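Local coordinates for protein EpsJ (Vibrio vulnificus, PDB 2RET) that pairs with the pseudopilin EpsI in the type 2 secretion system, probably as a minor subunit near the tip of the pseudopilus, at residues B[28-33]-B[163-167]; B[35-41]-B[50-54]; B[66-72]-B[84-90]. One frame throughout, in Å; residues are numbered along the deposited sequence.

The three contacts illustrate how one helix end is packed between two antiparallel sheets in a pilin-like, α+β subunit. Interaction 3 is the paired heart of the larger sheet. Interaction 2, its centre about 8 Å away, lies at the rim of the same sheet and is tied to it by backbone pairs, His53 N to Met67 O at 2.8 Å and Ala36 N to Ala69 O at 3.0 Å. Interaction 1 joins the end of the helix to the smaller sheet; its centre is about 12 Å from that of interaction 3. Asp31 bridges the two, with OD1 at 2.9 Å from Arg70 NH1 and OD2 at 2.6 Å from Tyr90 OH, while Phe32 packs against Phe68.

Interaction 1: residues B[28-33]-B[163-167]; sequences MDSDFR and RTYLT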
loop_
_atom_site.group_PDB
_atom_site.type_symbol
_atom_site.label_atom_id
_atom_site.label_comp_id
_atom_site.label_asym_id
_atom_site.label_seq_id
_atom_site.Cartn_x
_atom_site.Cartn_y
_atom_site.Cartn_z
HETATM N N MSE B 28 15.264 19.862 4.206
HETATM C CA MSE B 28 14.113 20.032 5.104
HETATM C C MSE B 28 12.826 19.493 4.544
HETATM O O MSE B 28 11.999 18.979 5.289
HETATM C CB MSE B 28 13.901 21.496 5.416
HETATM C CG MSE B 28 15.087 22.116 6.090
HETATM SE SE MSE B 28 14.806 24.019 6.438
HETATM C CE MSE B 28 13.043 23.987 7.285
ATOM N N ASP B 29 12.657 19.605 3.234
ATOM C CA ASP B 29 11.514 19.008 2.545
ATOM C C ASP B 29 11.587 17.512 2.709
ATOM O O ASP B 29 10.571 16.860 2.987
ATOM C CB ASP B 29 11.493 19.344 1.040
ATOM C CG ASP B 29 10.505 20.455 0.671
ATOM O OD1 ASP B 29 9.547 20.695 1.395
ATOM O OD2 ASP B 29 10.625 21.054 -0.419
ATOM N N SER B 30 12.784 16.965 2.541
ATOM C CA SER B 30 12.954 15.517 2.618
ATOM C C SER B 30 12.567 15.003 4.005
ATOM O O SER B 30 11.974 13.933 4.108
ATOM C CB SER B 30 14.382 15.076 2.243
ATOM O OG SER B 30 15.357 15.356 3.276
ATOM N N ASP B 31 12.898 15.769 5.046
ATOM C CA ASP B 31 12.711 15.345 6.438
ATOM C C ASP B 31 11.285 15.593 6.937
ATOM O O ASP B 31 10.621 14.691 7.412
ATOM C CB ASP B 31 13.688 16.060 7.382
ATOM C CG ASP B 31 15.113 15.565 7.270
ATOM O OD1 ASP B 31 15.360 14.398 6.885
ATOM O OD2 ASP B 31 16.025 16.363 7.609
ATOM N N PHE B 32 10.841 16.831 6.843
ATOM C CA PHE B 32 9.575 17.221 7.399
ATOM C C PHE B 32 8.360 16.680 6.636
ATOM O O PHE B 32 7.254 16.580 7.213
ATOM C CB PHE B 32 9.504 18.731 7.539
ATOM C CG PHE B 32 10.346 19.267 8.638
ATOM C CD1 PHE B 32 9.898 19.230 9.935
ATOM C CD2 PHE B 32 11.568 19.858 8.370
ATOM C CE1 PHE B 32 10.675 19.734 10.962
ATOM C CE2 PHE B 32 12.367 20.329 9.398
ATOM C CZ PHE B 32 11.912 20.273 10.702
ATOM N N ARG B 33 8.532 16.341 5.363
ATOM C CA ARG B 33 7.462 15.686 4.633
ATOM C C ARG B 33 7.369 14.164 4.908
ATOM O O ARG B 33 6.381 13.535 4.524
ATOM C CB ARG B 33 7.581 15.940 3.130
ATOM C CG ARG B 33 7.318 17.362 2.698
ATOM C CD ARG B 33 7.618 17.427 1.236
ATOM N NE ARG B 33 7.513 18.721 0.570
ATOM C CZ ARG B 33 6.413 19.200 -0.012
ATOM N NH1 ARG B 33 5.267 18.543 0.007
ATOM N NH2 ARG B 33 6.475 20.362 -0.645
ATOM N N ARG B 163 8.119 27.283 6.077
ATOM C CA ARG B 163 7.531 26.176 5.307
ATOM C C ARG B 163 6.533 25.358 6.153
ATOM O O ARG B 163 6.802 25.013 7.275
ATOM C CB ARG B 163 8.611 25.263 4.700
ATOM C CG ARG B 163 9.294 25.834 3.438
ATOM C CD ARG B 163 8.411 25.793 2.165
ATOM N NE ARG B 163 8.206 24.405 1.745
ATOM C CZ ARG B 163 7.095 23.691 1.899
ATOM N NH1 ARG B 163 7.110 22.421 1.508
ATOM N NH2 ARG B 163 5.989 24.210 2.417
ATOM N N THR B 164 5.373 25.078 5.576
ATOM C CA THR B 164 4.309 24.289 6.158
ATOM C C THR B 164 4.269 22.907 5.544
ATOM O O THR B 164 4.204 22.783 4.330
ATOM C CB THR B 164 2.929 24.945 5.849
ATOM O OG1 THR B 164 2.909 26.268 6.408
ATOM C CG2 THR B 164 1.783 24.111 6.446
ATOM N N TYR B 165 4.221 21.885 6.384
ATOM C CA TYR B 165 4.282 20.502 5.949
ATOM C C TYR B 165 3.153 19.714 6.591
ATOM O O TYR B 165 2.856 19.926 7.774
ATOM C CB TYR B 165 5.599 19.875 6.409
ATOM C CG TYR B 165 6.852 20.594 6.014
ATOM C CD1 TYR B 165 7.434 20.374 4.765
ATOM C CD2 TYR B 165 7.493 21.449 6.902
ATOM C CE1 TYR B 165 8.589 21.025 4.392
ATOM C CE2 TYR B 165 8.645 22.102 6.552
ATOM C CZ TYR B 165 9.209 21.867 5.302
ATOM O OH TYR B 165 10.374 22.484 4.947
ATOM N N LEU B 166 2.513 18.827 5.821
ATOM C CA LEU B 166 1.447 17.972 6.365
ATOM C C LEU B 166 2.025 16.658 6.835
ATOM O O LEU B 166 3.005 16.214 6.304
ATOM C CB LEU B 166 0.352 17.710 5.343
ATOM C CG LEU B 166 -0.348 18.929 4.729
ATOM C CD1 LEU B 166 -1.616 18.459 4.002
ATOM C CD2 LEU B 166 -0.669 19.999 5.726
ATOM N N THR B 167 1.448 16.076 7.879
ATOM C CA THR B 167 1.932 14.831 8.446
ATOM C C THR B 167 1.035 13.704 8.041
ATOM O O THR B 167 -0.080 13.928 7.555
ATOM C CB THR B 167 1.940 14.849 9.988
ATOM O OG1 THR B 167 0.610 15.090 10.463
ATOM C CG2 THR B 167 2.953 15.869 10.531
HETATM O O HOH W 1 5.312 14.954 7.571
HETATM O O HOH W 2 3.931 15.025 3.698
#
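The helical segment 28-32 runs roughly along strand 163-166: their directions differ by 33° and the axes come no closer than 9.4 Å. The CA atoms come nearest at Arg33 and Tyr165, 5.9 Å apart. Water bridges the gap there. Water 1 donates to Phe32 O (2.6 Å) and Leu166 O (2.9 Å), and water 2 to Arg33 O and Leu166 O, both at 3.0 Å. Phe32 CB sits over the Tyr165 ring face, 3.5 Å from the centroid, in a CH-pi contact; the two aromatic rings are nearly parallel but slid apart, with centroids separated by 5.3 Å. Beside the Tyr165 ring edge lies a charged cluster. Asp29 OD1 accepts from Arg163 NH1 and from Arg33 NE, each at 3.0 Å, and so offsets the like charges of Arg33 NH2 and Arg163 NH1, also 3.0 Å apart. Arg163 NH2 also bonds Asn23 of the EpsI chain. A helix packed on antiparallel sheets is consistent with the pilin-like fold of this family: Met28, a selenomethionine, and Phe32 touch Val151 on strand 148-155, whereas Asp31 forms salt bridges with Arg70 and Arg99 of the larger sheet.

Interaction 2: residues B[35-41]-B[50-54]; sequences IALRQTR and KLLHW
A short bridge and a web of water define this contact. The backbone of 35-41 is mostly extended, but Leu37 (phi/psi -74/75) is the centre of an inverse gamma turn, closed by a weak bond from Arg38 N to Ala36 O at 2.9 Å. In 50-54 the extended path is interrupted by Leu51, whose angles are helical (-68/-52). Thr40 and Lys50 form an antiparallel hydrogen-bonded pair, CA atoms 5.4 Å apart: Thr40 N to Lys50 O and Lys50 N to Thr40 O are both 2.8 Å. Gln39 CA adds a CH···O contact to Lys50 O at 3.4 Å. Ala36 pairs by backbone with Ala69 of strand 64-74.

Among the side chains, Thr40 (p) and His53 (m, chi2 -101°) share a hydrogen bond, OG1 to NE2, 3.0 Å, lying near the imidazole plane. Two waters span the widening gap beyond the bridge. Water 3 is 2.8 Å from Ala36 O and 2.7 Å from Leu51 O; water 4 is 2.8 Å from Arg38 O, 2.6 Å from Leu51 O and only 2.4 Å from Thr40 OG1.

Leu51 (m,t) leads the apolar packing, its CD1 3.8 Å from Leu37 (t,p) CD1; its CD2 also closely contacts the backbone, 3.3 Å from Arg38 N. Ile35 (m,t) CD1 approaches Leu52 (m,t) CD2 at 4.3 Å. The Thr40-Lys50 bridge belongs to a β-hairpin of strands 40-41 and 49-56, with 40-41 the outermost strand of the antiparallel sheet within this chain.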
loop_
_atom_site.group_PDB
_atom_site.type_symbol
_atom_site.label_atom_id
_atom_site.label_comp_id
_atom_site.label_asym_id
_atom_site.label_seq_id
_atom_site.Cartn_x
_atom_site.Cartn_y
_atom_site.Cartn_z
ATOM N N ILE B 35 7.848 12.661 8.074
ATOM C CA ILE B 35 7.734 12.451 9.525
ATOM C C ILE B 35 6.951 11.162 9.803
ATOM O O ILE B 35 5.906 10.927 9.197
ATOM C CB ILE B 35 7.035 13.654 10.245
ATOM C CG1 ILE B 35 7.898 14.912 10.107
ATOM C CG2 ILE B 35 6.788 13.351 11.753
ATOM C CD1 ILE B 35 7.389 16.137 10.952
ATOM N N ALA B 36 7.457 10.352 10.734
ATOM C CA ALA B 36 6.873 9.051 11.012
ATOM C C ALA B 36 6.171 9.017 12.388
ATOM O O ALA B 36 6.621 9.624 13.363
ATOM C CB ALA B 36 7.940 7.948 10.883
ATOM N N LEU B 37 5.045 8.316 12.417
ATOM C CA LEU B 37 4.271 8.016 13.608
ATOM C C LEU B 37 5.004 6.939 14.403
ATOM O O LEU B 37 4.627 5.776 14.418
ATOM C CB LEU B 37 2.849 7.582 13.198
ATOM C CG LEU B 37 1.743 7.637 14.262
ATOM C CD1 LEU B 37 1.620 9.028 14.831
ATOM C CD2 LEU B 37 0.405 7.145 13.644
ATOM N N ARG B 38 6.075 7.360 15.067
ATOM C CA ARG B 38 6.995 6.464 15.772
ATOM C C ARG B 38 7.597 7.267 16.919
ATOM O O ARG B 38 8.251 8.280 16.696
ATOM C CB ARG B 38 8.064 5.921 14.793
ATOM C CG ARG B 38 9.375 5.346 15.382
ATOM C CD ARG B 38 9.148 4.209 16.360
ATOM N NE ARG B 38 10.154 3.131 16.300
ATOM C CZ ARG B 38 11.175 2.955 17.144
ATOM N NH1 ARG B 38 11.400 3.801 18.141
ATOM N NH2 ARG B 38 11.990 1.913 16.985
ATOM N N GLN B 39 7.324 6.841 18.144
ATOM C CA GLN B 39 7.852 7.522 19.327
ATOM C C GLN B 39 9.354 7.263 19.494
ATOM O O GLN B 39 9.842 6.168 19.196
ATOM C CB GLN B 39 7.123 7.060 20.579
ATOM C CG GLN B 39 5.754 7.672 20.738
ATOM C CD GLN B 39 4.979 7.050 21.873
ATOM O OE1 GLN B 39 5.273 5.947 22.291
ATOM N NE2 GLN B 39 3.978 7.755 22.372
ATOM N N THR B 40 10.069 8.285 19.970
ATOM C CA THR B 40 11.512 8.225 20.177
ATOM C C THR B 40 11.816 8.669 21.621
ATOM O O THR B 40 11.057 9.437 22.213
ATOM C CB THR B 40 12.256 9.074 19.104
ATOM O OG1 THR B 40 11.506 10.257 18.793
ATOM C CG2 THR B 40 12.372 8.292 17.816
ATOM N N ARG B 41 12.901 8.164 22.199
ATOM C CA ARG B 41 13.205 8.429 23.608
ATOM C C ARG B 41 13.753 9.832 23.816
ATOM O O ARG B 41 14.530 10.326 22.997
ATOM C CB ARG B 41 14.208 7.415 24.167
ATOM C CG ARG B 41 13.784 5.985 23.971
ATOM C CD ARG B 41 14.553 5.027 24.868
ATOM N NE ARG B 41 14.547 3.652 24.352
ATOM C CZ ARG B 41 13.492 2.822 24.352
ATOM N NH1 ARG B 41 12.305 3.204 24.834
ATOM N NH2 ARG B 41 13.624 1.592 23.853
ATOM N N LYS B 50 8.587 10.415 23.105
ATOM C CA LYS B 50 7.717 11.397 22.443
ATOM C C LYS B 50 7.678 11.153 20.934
ATOM O O LYS B 50 8.627 10.655 20.339
ATOM C CB LYS B 50 8.184 12.839 22.687
ATOM C CG LYS B 50 8.076 13.377 24.109
ATOM C CD LYS B 50 8.541 14.835 24.159
ATOM C CE LYS B 50 8.743 15.341 25.576
ATOM N NZ LYS B 50 9.861 14.673 26.348
ATOM N N LEU B 51 6.555 11.530 20.335
ATOM C CA LEU B 51 6.424 11.638 18.882
ATOM C C LEU B 51 7.289 12.794 18.287
ATOM O O LEU B 51 8.050 12.572 17.358
ATOM C CB LEU B 51 4.955 11.803 18.508
ATOM C CG LEU B 51 4.206 10.499 18.276
ATOM C CD1 LEU B 51 2.728 10.825 18.031
ATOM C CD2 LEU B 51 4.825 9.666 17.113
ATOM N N LEU B 52 7.145 14.002 18.833
ATOM C CA LEU B 52 7.912 15.203 18.419
ATOM C C LEU B 52 8.554 15.831 19.658
ATOM O O LEU B 52 7.874 16.088 20.640
ATOM C CB LEU B 52 7.051 16.291 17.753
ATOM C CG LEU B 52 6.401 16.094 16.369
ATOM C CD1 LEU B 52 5.147 16.984 16.243
ATOM C CD2 LEU B 52 7.354 16.383 15.239
ATOM N N HIS B 53 9.859 16.064 19.585
ATOM C CA HIS B 53 10.598 16.682 20.659
ATOM C C HIS B 53 10.880 18.111 20.197
ATOM O O HIS B 53 11.341 18.332 19.100
ATOM C CB HIS B 53 11.921 15.935 20.945
ATOM C CG HIS B 53 11.763 14.460 21.151
ATOM N ND1 HIS B 53 11.757 13.870 22.403
ATOM C CD2 HIS B 53 11.605 13.455 20.260
ATOM C CE1 HIS B 53 11.612 12.568 22.263
ATOM N NE2 HIS B 53 11.521 12.292 20.972
ATOM N N TRP B 54 10.584 19.054 21.067
ATOM C CA TRP B 54 10.589 20.476 20.735
ATOM C C TRP B 54 10.824 21.266 22.026
ATOM O O TRP B 54 9.943 21.361 22.868
ATOM C CB TRP B 54 9.276 20.912 20.078
ATOM C CG TRP B 54 9.162 22.420 19.875
ATOM C CD1 TRP B 54 8.229 23.266 20.448
ATOM C CD2 TRP B 54 9.977 23.243 19.045
ATOM N NE1 TRP B 54 8.433 24.559 20.021
ATOM C CE2 TRP B 54 9.499 24.570 19.162
ATOM C CE3 TRP B 54 11.078 22.998 18.229
ATOM C CZ2 TRP B 54 10.089 25.627 18.505
ATOM C CZ3 TRP B 54 11.647 24.037 17.555
ATOM C CH2 TRP B 54 11.156 25.343 17.688
HETATM O O HOH W 3 8.044 11.502 14.891
HETATM O O HOH W 4 9.710 10.633 17.196
#

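Interaction 3: residues B[66-72]-B[84-90]; sequences IMFARLG and EVTKVGY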
loop_
_atom_site.group_PDB
_atom_site.type_symbol
_atom_site.label_atom_id
_atom_site.label_comp_id
_atom_site.label_asym_id
_atom_site.label_seq_id
_atom_site.Cartn_x
_atom_site.Cartn_y
_atom_site.Cartn_z
ATOM N N ILE B 66 14.477 20.658 17.562
ATOM C CA ILE B 66 13.388 19.715 17.225
ATOM C C ILE B 66 14.005 18.351 16.902
ATOM O O ILE B 66 15.131 18.254 16.403
ATOM C CB ILE B 66 12.434 20.263 16.073
ATOM C CG1 ILE B 66 11.134 19.470 15.974
ATOM C CG2 ILE B 66 13.110 20.313 14.729
ATOM C CD1 ILE B 66 10.040 20.163 15.168
HETATM N N MSE B 67 13.279 17.288 17.253
HETATM C CA MSE B 67 13.705 15.941 16.949
HETATM C C MSE B 67 12.500 15.085 16.712
HETATM O O MSE B 67 11.521 15.174 17.453
HETATM C CB MSE B 67 14.577 15.344 18.067
HETATM C CG MSE B 67 15.283 14.023 17.632
HETATM SE SE MSE B 67 16.353 13.186 19.045
HETATM C CE MSE B 67 14.974 12.676 20.360
ATOM N N PHE B 68 12.617 14.215 15.708
ATOM C CA PHE B 68 11.541 13.317 15.301
ATOM C C PHE B 68 12.039 12.094 14.490
ATOM O O PHE B 68 13.145 12.088 13.936
ATOM C CB PHE B 68 10.452 14.102 14.524
ATOM C CG PHE B 68 10.972 14.883 13.325
ATOM C CD1 PHE B 68 11.302 16.236 13.442
ATOM C CD2 PHE B 68 11.096 14.280 12.074
ATOM C CE1 PHE B 68 11.762 16.962 12.346
ATOM C CE2 PHE B 68 11.548 14.989 10.972
ATOM C CZ PHE B 68 11.887 16.317 11.092
ATOM N N ALA B 69 11.205 11.055 14.434
ATOM C CA ALA B 69 11.447 9.879 13.564
ATOM C C ALA B 69 11.016 10.217 12.152
ATOM O O ALA B 69 10.092 10.963 11.956
ATOM C CB ALA B 69 10.685 8.663 14.107
ATOM N N ARG B 70 11.712 9.714 11.138
ATOM C CA ARG B 70 11.247 9.898 9.791
ATOM C C ARG B 70 11.375 8.605 8.973
ATOM O O ARG B 70 12.230 7.756 9.295
ATOM C CB ARG B 70 11.972 11.092 9.119
ATOM C CG ARG B 70 13.474 10.957 8.926
ATOM C CD ARG B 70 13.948 11.764 7.741
ATOM N NE ARG B 70 13.600 11.117 6.511
ATOM C CZ ARG B 70 14.170 11.305 5.314
ATOM N NH1 ARG B 70 15.129 12.192 5.088
ATOM N NH2 ARG B 70 13.721 10.603 4.301
ATOM N N LEU B 71 10.517 8.459 7.949
ATOM C CA LEU B 71 10.702 7.431 6.924
ATOM C C LEU B 71 12.024 7.693 6.201
ATOM O O LEU B 71 12.177 8.704 5.535
ATOM C CB LEU B 71 9.517 7.366 5.911
ATOM C CG LEU B 71 9.663 6.308 4.779
ATOM C CD1 LEU B 71 9.956 4.860 5.273
ATOM C CD2 LEU B 71 8.437 6.290 3.821
ATOM N N GLY B 72 12.996 6.818 6.389
ATOM C CA GLY B 72 14.277 6.908 5.688
ATOM C C GLY B 72 14.221 6.339 4.279
ATOM O O GLY B 72 14.685 6.969 3.333
ATOM N N GLU B 84 12.042 1.597 6.636
ATOM C CA GLU B 84 13.115 1.794 7.589
ATOM C C GLU B 84 12.981 3.205 8.164
ATOM O O GLU B 84 13.053 4.192 7.419
ATOM C CB GLU B 84 14.451 1.616 6.876
ATOM C CG GLU B 84 15.608 1.218 7.749
ATOM C CD GLU B 84 15.431 -0.112 8.448
ATOM O OE1 GLU B 84 14.687 -0.992 7.946
ATOM O OE2 GLU B 84 16.052 -0.278 9.528
ATOM N N VAL B 85 12.734 3.288 9.465
ATOM C CA VAL B 85 12.550 4.562 10.174
ATOM C C VAL B 85 13.928 4.995 10.724
ATOM O O VAL B 85 14.640 4.197 11.371
ATOM C CB VAL B 85 11.481 4.458 11.312
ATOM C CG1 VAL B 85 11.311 5.796 12.061
ATOM C CG2 VAL B 85 10.112 3.977 10.768
ATOM N N THR B 86 14.328 6.222 10.378
ATOM C CA THR B 86 15.546 6.858 10.895
ATOM C C THR B 86 15.136 7.975 11.831
ATOM O O THR B 86 13.968 8.142 12.122
ATOM C CB THR B 86 16.426 7.421 9.756
ATOM O OG1 THR B 86 15.674 8.379 8.993
ATOM C CG2 THR B 86 16.969 6.258 8.844
ATOM N N LYS B 87 16.082 8.729 12.358
ATOM C CA LYS B 87 15.739 9.796 13.309
ATOM C C LYS B 87 16.570 11.012 12.922
ATOM O O LYS B 87 17.727 10.864 12.526
ATOM C CB LYS B 87 16.007 9.308 14.738
ATOM C CG LYS B 87 15.734 10.296 15.851
ATOM C CD LYS B 87 15.864 9.669 17.193
ATOM C CE LYS B 87 17.290 9.477 17.639
ATOM N NZ LYS B 87 17.293 8.704 18.908
ATOM N N VAL B 88 15.945 12.190 12.930
ATOM C CA VAL B 88 16.598 13.433 12.530
ATOM C C VAL B 88 16.259 14.568 13.546
ATOM O O VAL B 88 15.241 14.541 14.197
ATOM C CB VAL B 88 16.173 13.897 11.107
ATOM C CG1 VAL B 88 16.415 12.797 10.088
ATOM C CG2 VAL B 88 14.728 14.367 11.108
ATOM N N GLY B 89 17.134 15.544 13.674
ATOM C CA GLY B 89 16.793 16.767 14.381
ATOM C C GLY B 89 17.420 18.013 13.796
ATOM O O GLY B 89 18.243 17.946 12.927
ATOM N N TYR B 90 16.973 19.174 14.256
ATOM C CA TYR B 90 17.519 20.452 13.785
ATOM C C TYR B 90 17.827 21.293 15.026
ATOM O O TYR B 90 17.138 21.195 16.049
ATOM C CB TYR B 90 16.523 21.185 12.852
ATOM C CG TYR B 90 16.382 20.566 11.478
ATOM C CD1 TYR B 90 15.655 19.398 11.270
ATOM C CD2 TYR B 90 17.022 21.128 10.383
ATOM C CE1 TYR B 90 15.573 18.833 9.998
ATOM C CE2 TYR B 90 16.933 20.572 9.149
ATOM C CZ TYR B 90 16.209 19.434 8.956
ATOM O OH TYR B 90 16.146 18.934 7.686
#
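Val88 is the wedge of this strand pair. Its CG2 presses onto one face of the Phe68 ring, 3.2 Å from CE2, while its CG1 meets Arg70 CD at 3.6 Å, so it fills the notch between its partner and the next residue on that face. Arg70 CG rests 3.4 Å from Thr86 OG1, and Ile66 CG2 packs 4.0 Å from Tyr90 CB. On the opposite face Val85 CG1 reaches back to Ala69 CB (3.6 Å), and selenomethionine Met67 lays SE 4.0 Å from Lys87 CD. In the non-hydrogen-bonded pair Met67-Gly89 the CA atoms are 4.1 Å apart, and a CB on Gly89 would collide with Ile66 O. At Gly72 one would strike Thr86 CG2. Paired backbone bonds, such as Phe68 N to Val88 O and Val88 N to Phe68 O, both 3.0 Å, hold the strands in register; their directions differ by 134°, a marked twist. This is an antiparallel β-hairpin within a meander, its Phe68-Tyr90 face covered by helix 10-32, as in pilin-like folds.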